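Glucose 1-dehydrogenase (Haloferax mediterranei, PDB 2B5W) catalyses the NAD(P)-dependent oxidation of D-glucose and several other aldose sugars, preferring NADP as electron acceptor and relying on a catalytic zinc ion. Local coordinates at residues A[16-21]-A[56-61]; A[82-87]-A[136-141]; A[325-330]-A[346-351]. The protein carries 1 engineered substitution. All coordinates share one frame; numbering follows the deposited sequence.

Interaction 1 of 3, residues A[16-21]-A[56-61]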
loop_
_atom_site.group_PDB
_atom_site.type_symbol
_atom_site.label_atom_id
_atom_site.label_comp_id
_atom_site.label_asym_id
_atom_site.label_seq_id
_atom_site.Cartn_x
_atom_site.Cartn_y
_atom_site.Cartn_z
ATOM N N ILE A 16 -41.106 -11.547 6.538
ATOM C CA ILE A 16 -41.480 -12.839 5.994
ATOM C C ILE A 16 -41.454 -13.912 7.065
ATOM O O ILE A 16 -40.962 -13.699 8.170
ATOM C CB ILE A 16 -40.566 -13.240 4.840
ATOM C CG1 ILE A 16 -39.103 -13.423 5.298
ATOM C CG2 ILE A 16 -40.602 -12.193 3.719
ATOM C CD1 ILE A 16 -38.264 -14.098 4.265
ATOM N N GLU A 17 -41.971 -15.084 6.715
ATOM C CA GLU A 17 -41.832 -16.276 7.540
ATOM C C GLU A 17 -41.242 -17.432 6.770
ATOM O O GLU A 17 -41.547 -17.639 5.574
ATOM C CB GLU A 17 -43.165 -16.684 8.127
ATOM C CG GLU A 17 -43.689 -15.647 9.108
ATOM C CD GLU A 17 -45.071 -15.965 9.586
ATOM O OE1 GLU A 17 -45.216 -16.218 10.783
ATOM O OE2 GLU A 17 -45.999 -15.959 8.749
ATOM N N LYS A 18 -40.406 -18.201 7.459
ATOM C CA LYS A 18 -39.804 -19.386 6.903
ATOM C C LYS A 18 -39.450 -20.298 8.051
ATOM O O LYS A 18 -39.444 -19.883 9.213
ATOM C CB LYS A 18 -38.560 -19.008 6.089
ATOM C CG LYS A 18 -37.456 -18.354 6.916
ATOM C CD LYS A 18 -36.135 -18.361 6.129
ATOM C CE LYS A 18 -36.155 -17.421 5.005
ATOM N NZ LYS A 18 -34.874 -17.515 4.206
ATOM N N PRO A 19 -39.213 -21.562 7.759
ATOM C CA PRO A 19 -38.949 -22.518 8.836
ATOM C C PRO A 19 -37.676 -22.156 9.607
ATOM O O PRO A 19 -36.745 -21.630 9.000
ATOM C CB PRO A 19 -38.744 -23.842 8.097
ATOM C CG PRO A 19 -39.352 -23.650 6.761
ATOM C CD PRO A 19 -39.195 -22.192 6.426
ATOM N N ARG A 20 -37.650 -22.474 10.887
ATOM C CA ARG A 20 -36.394 -22.382 11.627
ATOM C C ARG A 20 -35.380 -23.302 10.984
ATOM O O ARG A 20 -35.689 -24.449 10.666
ATOM C CB ARG A 20 -36.585 -22.886 13.038
ATOM C CG ARG A 20 -36.456 -21.894 14.112
ATOM C CD ARG A 20 -36.501 -22.579 15.455
ATOM N NE ARG A 20 -37.566 -22.035 16.270
ATOM C CZ ARG A 20 -37.730 -22.337 17.543
ATOM N NH1 ARG A 20 -38.719 -21.766 18.213
ATOM N NH2 ARG A 20 -36.936 -23.222 18.129
ATOM N N PRO A 21 -34.156 -22.837 10.796
ATOM C CA PRO A 21 -33.115 -23.716 10.288
ATOM C C PRO A 21 -32.700 -24.755 11.335
ATOM O O PRO A 21 -32.891 -24.553 12.538
ATOM C CB PRO A 21 -31.984 -22.744 9.990
ATOM C CG PRO A 21 -32.149 -21.748 10.999
ATOM C CD PRO A 21 -33.628 -21.483 11.045
ATOM N N GLU A 56 -33.946 -18.425 -5.041
ATOM C CA GLU A 56 -34.815 -17.912 -3.992
ATOM C C GLU A 56 -35.331 -16.538 -4.341
ATOM O O GLU A 56 -34.719 -15.798 -5.110
ATOM C CB GLU A 56 -34.072 -17.905 -2.658
ATOM C CG GLU A 56 -33.666 -19.315 -2.271
ATOM C CD GLU A 56 -33.368 -19.484 -0.806
ATOM O OE1 GLU A 56 -34.225 -19.087 0.033
ATOM O OE2 GLU A 56 -32.282 -20.045 -0.501
ATOM N N ASP A 57 -36.487 -16.204 -3.770
ATOM C CA ASP A 57 -37.225 -15.010 -4.163
ATOM C C ASP A 57 -37.062 -13.841 -3.197
ATOM O O ASP A 57 -37.795 -12.848 -3.285
ATOM C CB ASP A 57 -38.727 -15.329 -4.355
ATOM C CG ASP A 57 -39.450 -15.699 -3.057
ATOM O OD1 ASP A 57 -38.892 -15.595 -1.944
ATOM O OD2 ASP A 57 -40.625 -16.115 -3.067
ATOM N N HIS A 58 -36.067 -13.944 -2.322
ATOM C CA HIS A 58 -35.805 -12.898 -1.341
ATOM C C HIS A 58 -34.378 -13.051 -0.833
ATOM O O HIS A 58 -33.727 -14.072 -1.093
ATOM C CB HIS A 58 -36.790 -13.032 -0.171
ATOM C CG HIS A 58 -36.572 -14.257 0.667
ATOM N ND1 HIS A 58 -37.034 -15.506 0.311
ATOM C CD2 HIS A 58 -35.883 -14.436 1.825
ATOM C CE1 HIS A 58 -36.668 -16.389 1.220
ATOM N NE2 HIS A 58 -35.976 -15.762 2.157
ATOM N N LEU A 59 -33.934 -12.044 -0.093
ATOM C CA LEU A 59 -32.687 -12.106 0.638
ATOM C C LEU A 59 -32.967 -11.608 2.061
ATOM O O LEU A 59 -33.388 -10.474 2.250
ATOM C CB LEU A 59 -31.645 -11.215 -0.017
ATOM C CG LEU A 59 -30.336 -11.028 0.773
ATOM C CD1 LEU A 59 -29.602 -12.337 0.872
ATOM C CD2 LEU A 59 -29.495 -10.006 0.099
ATOM N N VAL A 60 -32.754 -12.478 3.041
ATOM C CA VAL A 60 -32.834 -12.037 4.445
ATOM C C VAL A 60 -31.651 -11.100 4.694
ATOM O O VAL A 60 -30.502 -11.435 4.329
ATOM C CB VAL A 60 -32.787 -13.211 5.416
ATOM C CG1 VAL A 60 -32.675 -12.728 6.853
ATOM C CG2 VAL A 60 -34.042 -14.108 5.259
ATOM N N LEU A 61 -31.928 -9.920 5.242
ATOM C CA LEU A 61 -30.912 -8.923 5.454
ATOM C C LEU A 61 -30.126 -9.188 6.743
ATOM O O LEU A 61 -30.514 -10.020 7.539
ATOM C CB LEU A 61 -31.546 -7.548 5.518
ATOM C CG LEU A 61 -32.239 -7.034 4.246
ATOM C CD1 LEU A 61 -32.969 -5.733 4.598
ATOM C CD2 LEU A 61 -31.227 -6.822 3.152
#
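Lys18 and Ile16 meet His58 across a three-stranded antiparallel sheet, in which strand 2-7 lies between the outermost strands 14-17 and 58-60. The two segments therefore do not pair through their backbones but reach each other with side chains. Lys18 illustrates how a long chain spans such a gap. Its CB points toward the other segment, and CG and CD carry the chain onward. A bend at chi3 (71°) then places Lys18 CE, 3.3 Å from His58 NE2 and 3.9 Å from Val60 CG2. From there the extended last torsion sends NZ onward, and Lys18 NZ donates a hydrogen bond to His58 NE2 at 2.9 Å, lying in the plane of the imidazole. At the other ring nitrogen, His58 ND1 donates its N-H to Asp57 OD1 (2.9 Å), also in plane, with an N-H...O angle of 162°. Gripped at both nitrogens, the ring is fixed in rotation, and the pattern of donors and acceptor is consistent with a neutral histidine protonated at ND1. Glu56 OE1, itself hydrogen-bonded to His121, lies 4.5 Å from Lys18 NZ, beyond a salt bridge, and would probably add some negative potential there. His121 also stacks on the His58 ring. Ile16 contributes a CH-pi contact: its CD1 lies over one face of the His58 imidazole, displaced toward the CD2-NE2 rim.

Interaction 2 of 3, residues A[82-87]-A[136-141]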
loop_
_atom_site.group_PDB
_atom_site.type_symbol
_atom_site.label_atom_id
_atom_site.label_comp_id
_atom_site.label_asym_id
_atom_site.label_seq_id
_atom_site.Cartn_x
_atom_site.Cartn_y
_atom_site.Cartn_z
ATOM N N ILE A 82 -22.700 -16.366 24.240
ATOM C CA ILE A 82 -22.996 -15.196 23.395
ATOM C C ILE A 82 -21.992 -15.205 22.263
ATOM O O ILE A 82 -20.755 -15.208 22.475
ATOM C CB ILE A 82 -22.905 -13.858 24.195
ATOM C CG1 ILE A 82 -23.780 -13.867 25.443
ATOM C CG2 ILE A 82 -23.303 -12.686 23.324
ATOM C CD1 ILE A 82 -25.195 -14.313 25.194
ATOM N N VAL A 83 -22.508 -15.194 21.032
ATOM C CA VAL A 83 -21.692 -15.294 19.844
ATOM C C VAL A 83 -22.022 -14.259 18.775
ATOM O O VAL A 83 -23.169 -13.814 18.668
ATOM C CB VAL A 83 -21.818 -16.714 19.216
ATOM C CG1 VAL A 83 -21.220 -17.775 20.137
ATOM C CG2 VAL A 83 -23.273 -17.073 18.907
ATOM N N VAL A 84 -21.002 -13.882 18.018
ATOM C CA VAL A 84 -21.113 -13.070 16.832
ATOM C C VAL A 84 -20.618 -13.897 15.650
ATOM O O VAL A 84 -19.486 -14.388 15.659
ATOM C CB VAL A 84 -20.247 -11.784 16.973
ATOM C CG1 VAL A 84 -20.197 -11.045 15.688
ATOM C CG2 VAL A 84 -20.787 -10.904 18.107
ATOM N N PRO A 85 -21.422 -14.032 14.606
ATOM C CA PRO A 85 -20.976 -14.763 13.409
ATOM C C PRO A 85 -20.131 -13.904 12.479
ATOM O O PRO A 85 -20.413 -12.701 12.276
ATOM C CB PRO A 85 -22.314 -15.112 12.702
ATOM C CG PRO A 85 -23.206 -13.965 13.062
ATOM C CD PRO A 85 -22.818 -13.550 14.482
ATOM N N THR A 86 -19.156 -14.532 11.814
ATOM C CA THR A 86 -18.495 -13.880 10.697
ATOM C C THR A 86 -19.473 -13.900 9.512
ATOM O O THR A 86 -20.540 -14.534 9.565
ATOM C CB THR A 86 -17.189 -14.560 10.296
ATOM O OG1 THR A 86 -17.509 -15.880 9.818
ATOM C CG2 THR A 86 -16.252 -14.723 11.474
ATOM N N VAL A 87 -19.108 -13.188 8.485
ATOM C CA VAL A 87 -19.987 -12.926 7.357
ATOM C C VAL A 87 -19.778 -13.852 6.168
ATOM O O VAL A 87 -20.743 -14.231 5.499
ATOM C CB VAL A 87 -19.821 -11.464 6.930
ATOM C CG1 VAL A 87 -20.751 -11.123 5.780
ATOM C CG2 VAL A 87 -20.144 -10.525 8.119
ATOM N N VAL A 136 -17.935 -16.447 16.846
ATOM C CA VAL A 136 -16.942 -15.928 17.761
ATOM C C VAL A 136 -17.596 -15.642 19.100
ATOM O O VAL A 136 -18.486 -14.802 19.211
ATOM C CB VAL A 136 -16.298 -14.647 17.201
ATOM C CG1 VAL A 136 -15.235 -14.126 18.180
ATOM C CG2 VAL A 136 -15.732 -14.894 15.806
ATOM N N ARG A 137 -17.179 -16.345 20.145
ATOM C CA ARG A 137 -17.678 -16.049 21.467
ATOM C C ARG A 137 -17.178 -14.682 21.877
ATOM O O ARG A 137 -16.025 -14.317 21.618
ATOM C CB ARG A 137 -17.159 -17.096 22.461
ATOM C CG ARG A 137 -17.841 -18.458 22.273
ATOM C CD ARG A 137 -17.120 -19.616 22.986
ATOM N NE ARG A 137 -15.919 -19.932 22.251
ATOM C CZ ARG A 137 -15.088 -20.937 22.525
ATOM N NH1 ARG A 137 -15.299 -21.736 23.553
ATOM N NH2 ARG A 137 -14.026 -21.106 21.760
ATOM N N ILE A 138 -18.072 -13.921 22.506
ATOM C CA ILE A 138 -17.719 -12.598 23.017
ATOM C C ILE A 138 -18.120 -12.547 24.483
ATOM O O ILE A 138 -18.992 -13.301 24.958
ATOM C CB ILE A 138 -18.401 -11.461 22.193
ATOM C CG1 ILE A 138 -19.915 -11.455 22.394
ATOM C CG2 ILE A 138 -18.040 -11.549 20.736
ATOM C CD1 ILE A 138 -20.580 -10.195 21.815
ATOM N N PRO A 139 -17.567 -11.577 25.212
ATOM C CA PRO A 139 -18.001 -11.421 26.608
ATOM C C PRO A 139 -19.514 -11.249 26.763
ATOM O O PRO A 139 -20.181 -10.567 25.958
ATOM C CB PRO A 139 -17.228 -10.182 27.076
ATOM C CG PRO A 139 -16.034 -10.142 26.204
ATOM C CD PRO A 139 -16.553 -10.597 24.820
ATOM N N ARG A 140 -20.088 -11.867 27.786
ATOM C CA ARG A 140 -21.547 -11.790 27.989
ATOM C C ARG A 140 -22.068 -10.373 28.032
ATOM O O ARG A 140 -23.184 -10.071 27.585
ATOM C CB ARG A 140 -21.997 -12.484 29.290
ATOM C CG ARG A 140 -21.706 -13.919 29.334
ATOM C CD ARG A 140 -22.360 -14.635 30.505
ATOM N NE ARG A 140 -22.681 -16.016 30.151
ATOM C CZ ARG A 140 -23.766 -16.395 29.478
ATOM N NH1 ARG A 140 -24.685 -15.518 29.073
ATOM N NH2 ARG A 140 -23.928 -17.678 29.212
ATOM N N SER A 141 -21.305 -9.474 28.637
ATOM C CA SER A 141 -21.693 -8.095 28.776
ATOM C C SER A 141 -21.661 -7.268 27.484
ATOM O O SER A 141 -22.102 -6.124 27.451
ATOM C CB SER A 141 -20.883 -7.375 29.835
ATOM O OG SER A 141 -19.481 -7.534 29.650
#
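Val136 and Val84 form an antiparallel hydrogen-bonded pair that joins strand 135-137 to strand 82-85, within the GroES-like domain of this zinc-containing alcohol dehydrogenase family member. Two backbone bonds close the pair: Val136 N to Val84 O at 2.8 Å, and Val84 N to Val136 O at 2.9 Å. The Val136 side chain sits beside Val84 O, and its CG2 looks toward the methyl of Thr86, whose hydroxyl bonds to Arg89. One residue on, Arg137 faces Val83 in a non-hydrogen-bonded pair, and both side chains lie on the other side of the sheet. Here the aliphatic part of the arginine is used, its CG lying 4.1 Å from Val83 CG1. Ile138 extends the backbone pattern by donating its N-H to Ile82 O at 3.0 Å, a fairly straight bond of 166°. With chi1 near 68°, Ile138 CG1 is wedged between its own N and carbonyl carbon, and it packs 3.7 Å from Ile82 CG2. Farther out on the same branch, Ile138 CD1 meets Val84 CG2 at 3.8 Å, the two side chains crossing at about a right angle. Arg140 ends the contact, its NH1 lying 4.1 Å from Ile82 CG1 while NH2 makes a weak hydrogen bond to Gly80 O. Strand 64-71 flanks strand 82-85 on its other edge, with Val66 and Val68 against Ile82, while Phe309 of helix 306-318 packs on Val84 and Val136, and helix 149-164 touches Val84 through Ile149.

Interaction 3 of 3, residues A[325-330]-A[346-351]. With K (potassium ion), chain D.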
loop_
_atom_site.group_PDB
_atom_site.type_symbol
_atom_site.label_atom_id
_atom_site.label_comp_id
_atom_site.label_asym_id
_atom_site.label_seq_id
_atom_site.Cartn_x
_atom_site.Cartn_y
_atom_site.Cartn_z
ATOM N N GLU A 325 -23.134 5.339 23.729
ATOM C CA GLU A 325 -24.494 5.836 23.927
ATOM C C GLU A 325 -24.912 6.748 22.769
ATOM O O GLU A 325 -26.005 6.612 22.237
ATOM C CB GLU A 325 -24.593 6.581 25.268
ATOM C CG GLU A 325 -24.422 5.703 26.507
ATOM C CD GLU A 325 -24.434 6.494 27.813
ATOM O OE1 GLU A 325 -24.246 7.732 27.799
ATOM O OE2 GLU A 325 -24.633 5.870 28.873
ATOM N N ASP A 326 -24.020 7.641 22.330
ATOM C CA ASP A 326 -24.377 8.621 21.307
ATOM C C ASP A 326 -24.367 8.049 19.890
ATOM O O ASP A 326 -25.104 8.480 18.995
ATOM C CB ASP A 326 -23.500 9.864 21.400
ATOM C CG ASP A 326 -23.728 10.673 22.678
ATOM O OD1 ASP A 326 -24.655 10.386 23.466
ATOM O OD2 ASP A 326 -23.008 11.640 22.956
ATOM N N LEU A 327 -23.515 7.063 19.655
ATOM C CA LEU A 327 -23.425 6.411 18.366
ATOM C C LEU A 327 -24.694 5.672 17.990
ATOM O O LEU A 327 -25.133 5.745 16.844
ATOM C CB LEU A 327 -22.237 5.427 18.366
ATOM C CG LEU A 327 -21.990 4.709 17.020
ATOM C CD1 LEU A 327 -21.285 5.602 16.057
ATOM C CD2 LEU A 327 -21.191 3.405 17.267
ATOM N N VAL A 328 -25.233 4.936 18.954
ATOM C CA VAL A 328 -26.409 4.079 18.741
ATOM C C VAL A 328 -27.673 4.913 19.001
ATOM O O VAL A 328 -28.100 5.141 20.142
ATOM C CB VAL A 328 -26.347 2.801 19.584
ATOM C CG1 VAL A 328 -27.570 1.931 19.262
ATOM C CG2 VAL A 328 -25.080 2.030 19.267
ATOM N N THR A 329 -28.233 5.384 17.904
ATOM C CA THR A 329 -29.347 6.317 17.968
ATOM C C THR A 329 -30.679 5.635 18.077
ATOM O O THR A 329 -31.668 6.283 18.460
ATOM C CB THR A 329 -29.312 7.300 16.799
ATOM O OG1 THR A 329 -29.170 6.622 15.564
ATOM C CG2 THR A 329 -28.101 8.235 16.854
ATOM N N GLY A 330 -30.737 4.336 17.786
ATOM C CA GLY A 330 -31.974 3.598 17.977
ATOM C C GLY A 330 -31.823 2.098 17.910
ATOM O O GLY A 330 -31.257 1.604 16.950
ATOM N N THR A 346 -29.939 12.506 11.531
ATOM C CA THR A 346 -29.952 12.189 12.958
ATOM C C THR A 346 -29.879 10.703 13.296
ATOM O O THR A 346 -29.883 10.349 14.496
ATOM C CB THR A 346 -31.189 12.755 13.645
ATOM O OG1 THR A 346 -32.363 12.239 13.019
ATOM C CG2 THR A 346 -31.245 14.244 13.500
ATOM N N THR A 347 -29.865 9.852 12.262
ATOM C CA THR A 347 -29.747 8.403 12.437
ATOM C C THR A 347 -28.305 8.076 12.217
ATOM O O THR A 347 -27.767 8.376 11.179
ATOM C CB THR A 347 -30.626 7.677 11.438
ATOM O OG1 THR A 347 -31.996 8.095 11.623
ATOM C CG2 THR A 347 -30.656 6.207 11.731
ATOM N N ILE A 348 -27.635 7.535 13.228
ATOM C CA ILE A 348 -26.225 7.199 13.058
ATOM C C ILE A 348 -26.099 5.680 12.970
ATOM O O ILE A 348 -25.867 5.155 11.898
ATOM C CB ILE A 348 -25.372 7.794 14.159
ATOM C CG1 ILE A 348 -25.506 9.320 14.136
ATOM C CG2 ILE A 348 -23.902 7.357 13.971
ATOM C CD1 ILE A 348 -24.814 10.001 15.267
ATOM N N LYS A 349 -26.241 4.991 14.087
ATOM C CA LYS A 349 -26.259 3.541 14.100
ATOM C C LYS A 349 -27.532 3.004 14.740
ATOM O O LYS A 349 -27.893 3.437 15.818
ATOM C CB LYS A 349 -25.071 3.012 14.902
ATOM C CG LYS A 349 -24.960 1.525 14.928
ATOM C CD LYS A 349 -24.569 1.056 13.532
ATOM C CE LYS A 349 -24.332 -0.391 13.449
ATOM N NZ LYS A 349 -23.990 -0.685 12.041
ATOM N N THR A 350 -28.149 2.036 14.079
ATOM C CA THR A 350 -29.368 1.397 14.563
ATOM C C THR A 350 -29.216 -0.085 14.555
ATOM O O THR A 350 -28.316 -0.614 13.921
ATOM C CB THR A 350 -30.561 1.732 13.691
ATOM O OG1 THR A 350 -30.341 1.241 12.364
ATOM C CG2 THR A 350 -30.777 3.251 13.539
ATOM N N ALA A 351 -30.098 -0.744 15.274
ATOM C CA ALA A 351 -30.198 -2.183 15.277
ATOM C C ALA A 351 -31.644 -2.577 15.494
ATOM O O ALA A 351 -32.438 -1.781 15.962
ATOM C CB ALA A 351 -29.343 -2.795 16.380
HETATM K K K D . -27.281 8.867 8.582
#
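Val328 pairs with Lys349 and Gly330 with Thr350 in parallel fashion, but the register slips by one residue between them, so that Thr329 is the extra residue of a beta bulge; the axes of the short strands 328-330 and 349-351 are inclined at 53°. Lys349 N donates to Leu327 O at the end of helix 321-327, Thr329 N donates to Lys349 O, and Ala351 N donates to Gly330 O. The side chain of Thr329, at the bulge, points toward the other segment. Its OG1, set between N and carbonyl carbon by chi1 of 50°, accepts a hydrogen bond from Ile348 N at 2.9 Å and makes a weak one to Lys349 O at 3.4 Å. Just before, Thr347 O binds a potassium ion at 2.7 Å, with Asp344 O as a second ligand. Ile348 fills the space between the helix end and Thr329: CG2 meets Leu327 CD1 at 3.8 Å, CG1 lies 3.9 Å from Thr329 CG2, and CD1 stands 4.0 Å from Asp326 O. An alanine here would probably open a gap beside Leu327 CD1, where CG2 had packed, and leave the Thr329 methyl less supported. Lys349 lies alongside Leu327 near CB, then bends at chi2, which turns CD; farther out NZ forms a salt bridge with Glu64, a zinc ligand, and a hydrogen bond to Val37 O. Helix 213-220 packs on Ile348 through Ile217, helix 183-194 touches Leu327 and Ile348 through Leu186, and strand 27-37 pairs with strand 349-353 on its other edge.

Along the chain the three contacts come in series, each closing before the next opens. Interactions 2 and 3 reach the same mixed sheet, their centres 21 Å apart, although one lies in the GroES-like part and the other in the C-terminal part of the chain: the sheet thus takes strands from both. Interaction 1 belongs to a separate three-stranded sheet, its centre 23 Å from that of interaction 2 and 27 Å from that of interaction 3. None touches another. Both contacts of the mixed sheet lie near residues that bind the catalytic zinc, interaction 2 by Glu150 and interaction 3 by Glu64, whereas interaction 1 is more peripheral, the side chain of Val60 being about 14 Å from the zinc ion.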